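Local coordinates for UBP3-associated protein BRE5 (Saccharomyces cerevisiae, PDB 2QIY), which serves as the partner of UBP3 in cleaving ubiquitin, and is represented here by its NTF2 domain, at residues 20-23 against 24-28; 27-30 against 31-34. All blocks are in the same frame, centred on the assembly; numbering follows the deposited sequence.

Contact 1 (20-23 against 24-28); sequences QNYY and ERMRT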
loop_
_atom_site.group_PDB
_atom_site.type_symbol
_atom_site.label_atom_id
_atom_site.label_comp_id
_atom_site.label_asym_id
_atom_site.label_seq_id
_atom_site.Cartn_x
_atom_site.Cartn_y
_atom_site.Cartn_z
ATOM N N GLN A 20 -7.988 5.306 13.027
ATOM C CA GLN A 20 -9.185 4.960 13.797
ATOM C C GLN A 20 -10.286 5.992 13.558
ATOM O O GLN A 20 -11.425 5.624 13.273
ATOM C CB GLN A 20 -8.874 4.749 15.287
ATOM C CG GLN A 20 -9.898 3.805 15.925
ATOM C CD GLN A 20 -9.517 3.309 17.317
ATOM O OE1 GLN A 20 -8.412 3.544 17.808
ATOM N NE2 GLN A 20 -10.450 2.610 17.959
ATOM N N ASN A 21 -9.925 7.274 13.603
ATOM C CA ASN A 21 -10.876 8.366 13.345
ATOM C C ASN A 21 -11.483 8.373 11.935
ATOM O O ASN A 21 -12.692 8.592 11.777
ATOM C CB ASN A 21 -10.254 9.723 13.676
ATOM C CG ASN A 21 -10.018 9.908 15.175
ATOM O OD1 ASN A 21 -10.704 9.303 16.004
ATOM N ND2 ASN A 21 -9.043 10.738 15.524
ATOM N N TYR A 22 -10.648 8.098 10.933
ATOM C CA TYR A 22 -11.067 8.013 9.529
ATOM C C TYR A 22 -12.130 6.931 9.300
ATOM O O TYR A 22 -13.172 7.193 8.700
ATOM C CB TYR A 22 -9.836 7.706 8.678
ATOM C CG TYR A 22 -10.092 7.453 7.216
ATOM C CD1 TYR A 22 -10.096 8.499 6.308
ATOM C CD2 TYR A 22 -10.280 6.156 6.732
ATOM C CE1 TYR A 22 -10.298 8.262 4.947
ATOM C CE2 TYR A 22 -10.481 5.897 5.362
ATOM C CZ TYR A 22 -10.496 6.961 4.476
ATOM O OH TYR A 22 -10.697 6.723 3.138
ATOM N N TYR A 23 -11.871 5.714 9.771
ATOM C CA TYR A 23 -12.833 4.639 9.515
ATOM C C TYR A 23 -14.096 4.782 10.328
ATOM O O TYR A 23 -15.186 4.427 9.867
ATOM C CB TYR A 23 -12.215 3.260 9.693
ATOM C CG TYR A 23 -11.124 2.952 8.693
ATOM C CD1 TYR A 23 -11.406 2.778 7.328
ATOM C CD2 TYR A 23 -9.798 2.815 9.114
ATOM C CE1 TYR A 23 -10.372 2.492 6.401
ATOM C CE2 TYR A 23 -8.780 2.517 8.216
ATOM C CZ TYR A 23 -9.067 2.362 6.867
ATOM O OH TYR A 23 -8.053 2.066 5.989
ATOM N N GLU A 24 -13.977 5.349 11.519
ATOM C CA GLU A 24 -15.152 5.489 12.344
ATOM C C GLU A 24 -16.042 6.617 11.836
ATOM O O GLU A 24 -17.259 6.542 11.985
ATOM C CB GLU A 24 -14.776 5.611 13.812
ATOM C CG GLU A 24 -14.258 4.276 14.391
ATOM C CD GLU A 24 -13.793 4.389 15.841
ATOM O OE1 GLU A 24 -13.615 5.530 16.329
ATOM O OE2 GLU A 24 -13.636 3.332 16.504
ATOM N N ARG A 25 -15.440 7.632 11.200
ATOM C CA ARG A 25 -16.213 8.719 10.580
ATOM C C ARG A 25 -17.098 8.195 9.455
ATOM O O ARG A 25 -18.166 8.763 9.190
ATOM C CB ARG A 25 -15.305 9.844 10.047
ATOM C CG ARG A 25 -14.715 10.708 11.131
ATOM C CD ARG A 25 -14.107 11.973 10.544
ATOM N NE ARG A 25 -12.665 11.861 10.308
ATOM C CZ ARG A 25 -12.106 11.697 9.115
ATOM N NH1 ARG A 25 -12.861 11.630 8.020
ATOM N NH2 ARG A 25 -10.785 11.619 9.009
ATOM N N MET A 26 -16.651 7.132 8.786
ATOM C CA MET A 26 -17.461 6.466 7.773
ATOM C C MET A 26 -18.722 5.883 8.365
ATOM O O MET A 26 -19.781 5.922 7.737
ATOM C CB MET A 26 -16.684 5.344 7.113
ATOM C CG MET A 26 -15.503 5.880 6.386
ATOM S SD MET A 26 -14.891 4.632 5.261
ATOM C CE MET A 26 -13.687 5.611 4.336
ATOM N N ARG A 27 -18.588 5.306 9.551
ATOM C CA ARG A 27 -19.730 4.756 10.246
ATOM C C ARG A 27 -20.691 5.869 10.640
ATOM O O ARG A 27 -21.906 5.741 10.471
ATOM C CB ARG A 27 -19.273 4.036 11.503
ATOM C CG ARG A 27 -20.352 3.220 12.220
ATOM C CD ARG A 27 -19.763 2.553 13.463
ATOM N NE ARG A 27 -19.199 3.566 14.359
ATOM C CZ ARG A 27 -18.171 3.398 15.196
ATOM N NH1 ARG A 27 -17.544 2.229 15.301
ATOM N NH2 ARG A 27 -17.768 4.424 15.941
ATOM N N THR A 28 -20.142 6.949 11.172
ATOM C CA THR A 28 -20.981 7.956 11.818
ATOM C C THR A 28 -21.603 8.987 10.881
ATOM O O THR A 28 -22.753 9.400 11.115
ATOM C CB THR A 28 -20.257 8.658 12.996
ATOM O OG1 THR A 28 -19.147 9.386 12.501
ATOM C CG2 THR A 28 -19.746 7.652 13.986
HETATM O O HOH W 1 -13.301 8.290 16.126
#
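Tyr22 and Met26, one helical turn apart, meet through the methyl end of the methionine: Met26 CE lies 3.4 Å from Tyr22 CE2 and reaches the ring's phenolic end. The sulfur sits obliquely, 37° off the ring normal and 5.3 Å from SD to the Tyr22 ring centroid, a Met-aromatic contact. The phenol itself is fixed elsewhere, since Tyr22 OH is hydrogen-bonded to Asp142.

Arg25 packs by a different route. With its CG beside the backbone N (chi1 -74°) and a bend at chi3, its guanidinium lays one face over Tyr22 CA and stands nearly perpendicular to the tyrosine ring, with NH2 at the ring edge. Phe36 adds a cation-pi contact.

The polar surface is bridged by water. One molecule donates to both Asn21 OD1 and Glu24 OE1, while the Gln20 and Glu24 side chains merely run alongside each other, pointing the same way.

Backbone bonds such as Arg25 N to Asn21 O (3.0 Å) hold the turn. This is the i to i+3 and i to i+4 packing of an amphipathic helix, here the long helix of the NTF2 fold, whose aromatic side faces the curved sheet, where Tyr22 and Tyr23 touch Phe126.

Contact 2 (27-30 against 31-34); sequences RTDP and SKLA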
loop_
_atom_site.group_PDB
_atom_site.type_symbol
_atom_site.label_atom_id
_atom_site.label_comp_id
_atom_site.label_asym_id
_atom_site.label_seq_id
_atom_site.Cartn_x
_atom_site.Cartn_y
_atom_site.Cartn_z
ATOM N N ARG A 27 -18.588 5.306 9.551
ATOM C CA ARG A 27 -19.730 4.756 10.246
ATOM C C ARG A 27 -20.691 5.869 10.640
ATOM O O ARG A 27 -21.906 5.741 10.471
ATOM C CB ARG A 27 -19.273 4.036 11.503
ATOM C CG ARG A 27 -20.352 3.220 12.220
ATOM C CD ARG A 27 -19.763 2.553 13.463
ATOM N NE ARG A 27 -19.199 3.566 14.359
ATOM C CZ ARG A 27 -18.171 3.398 15.196
ATOM N NH1 ARG A 27 -17.544 2.229 15.301
ATOM N NH2 ARG A 27 -17.768 4.424 15.941
ATOM N N THR A 28 -20.142 6.949 11.172
ATOM C CA THR A 28 -20.981 7.956 11.818
ATOM C C THR A 28 -21.603 8.987 10.881
ATOM O O THR A 28 -22.753 9.400 11.115
ATOM C CB THR A 28 -20.257 8.658 12.996
ATOM O OG1 THR A 28 -19.147 9.386 12.501
ATOM C CG2 THR A 28 -19.746 7.652 13.986
ATOM N N ASP A 29 -20.862 9.428 9.859
ATOM C CA ASP A 29 -21.408 10.439 8.931
ATOM C C ASP A 29 -20.598 10.614 7.653
ATOM O O ASP A 29 -19.698 11.455 7.603
ATOM C CB ASP A 29 -21.572 11.794 9.626
ATOM C CG ASP A 29 -22.377 12.780 8.796
ATOM O OD1 ASP A 29 -22.659 12.490 7.599
ATOM O OD2 ASP A 29 -22.730 13.858 9.339
ATOM N N PRO A 30 -20.913 9.828 6.608
ATOM C CA PRO A 30 -20.183 9.915 5.331
ATOM C C PRO A 30 -20.181 11.318 4.708
ATOM O O PRO A 30 -19.256 11.659 3.973
ATOM C CB PRO A 30 -20.938 8.922 4.433
ATOM C CG PRO A 30 -21.508 7.909 5.396
ATOM C CD PRO A 30 -21.935 8.759 6.581
ATOM N N SER A 31 -21.229 12.091 4.978
ATOM C CA SER A 31 -21.373 13.434 4.391
ATOM C C SER A 31 -20.412 14.468 4.955
ATOM O O SER A 31 -20.353 15.589 4.426
ATOM C CB SER A 31 -22.832 13.935 4.498
ATOM O OG SER A 31 -23.133 14.420 5.799
ATOM N N LYS A 32 -19.697 14.127 6.034
ATOM C CA LYS A 32 -18.685 15.040 6.606
ATOM C C LYS A 32 -17.247 14.540 6.424
ATOM O O LYS A 32 -16.284 15.206 6.838
ATOM C CB LYS A 32 -18.941 15.277 8.094
ATOM C CG LYS A 32 -20.173 16.084 8.386
ATOM C CD LYS A 32 -20.300 16.259 9.882
ATOM C CE LYS A 32 -21.445 17.167 10.238
ATOM N NZ LYS A 32 -21.774 17.008 11.692
ATOM N N LEU A 33 -17.100 13.363 5.827
ATOM C CA LEU A 33 -15.766 12.813 5.531
ATOM C C LEU A 33 -14.869 13.775 4.785
ATOM O O LEU A 33 -13.679 13.873 5.089
ATOM C CB LEU A 33 -15.867 11.521 4.713
ATOM C CG LEU A 33 -16.385 10.340 5.514
ATOM C CD1 LEU A 33 -16.737 9.226 4.541
ATOM C CD2 LEU A 33 -15.284 9.873 6.477
ATOM N N ALA A 34 -15.438 14.475 3.811
ATOM C CA ALA A 34 -14.673 15.334 2.925
ATOM C C ALA A 34 -13.995 16.484 3.670
ATOM O O ALA A 34 -13.002 17.012 3.178
ATOM C CB ALA A 34 -15.570 15.880 1.807
HETATM O O HOH W 2 -24.620 15.353 8.071
HETATM O O HOH W 3 -22.237 14.236 12.087
HETATM O O HOH W 4 -18.070 13.858 2.651
#
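Lys32 lies along the carboxylate of Asp29, and its side chain can be traced atom by atom. CB starts at the backbone, near Asp29 O. With CG anti to the carbonyl carbon (chi1 -69°), the extended chain runs past the acid: Lys32 CG and CD are each 3.5 Å from Asp29 OD2, and CE is little farther. The aliphatic stem therefore does the touching. At the tip, NZ stands 4.0 Å from Asp29 OD2, too far for a salt bridge, and the charges are linked through a water that accepts from Lys32 NZ and donates to Asp29 OD2.

The other carboxylate oxygen serves Ser31. Ser31 OG donates to Asp29 OD1 at 2.7 Å, on the syn side and 21° out of the carboxylate plane, and the backbone Ser31 N adds a weak bond to this same oxygen. A second water donates to Asp29 OD2 and to Ser31 OG, so OD2 receives two waters while OD1 takes the serine. Shortening Asp29 to alanine would remove the carboxylate and would probably cost the Ser31 hydroxyl its acceptor and leave the Lys32 ammonium without the opposite charge nearby.

Behind the polar side, Leu33 leans on Pro30, with Leu33 CD1 3.6 Å from Pro30 CA, and both touch Val82 of the helix 79-82. The backbone closes where Lys32 N donates to Asp29 O at 3.1 Å; a weak bond from Leu33 N to Pro30 O follows. An Asx turn, through the weak bond to Ser31 N, thus coincides with a type I beta turn over residues 29-32, just where the chain leaves the long helix of the NTF2 domain.

How the contacts relate
Contacts 1 and 2 illustrate how a helix and the turn that ends it can be built as one unit. Their centres are about 7 Å apart, and Arg27 and Thr28 belong to both. The joint is Leu33: after the chain has turned back, its CD2 comes to 3.4 Å from Arg25 NH1 and also packs against the Met26 backbone, with CD2 3.8 Å from Met26 N. The tyrosines and methionine of contact 1 pack on the sheet, and a chain of another protein also packs on Gln20, Tyr23 and Glu24. Contact 2 carries the chain away toward strand 37-38, touching the helices 68-77 and 79-82 on the way.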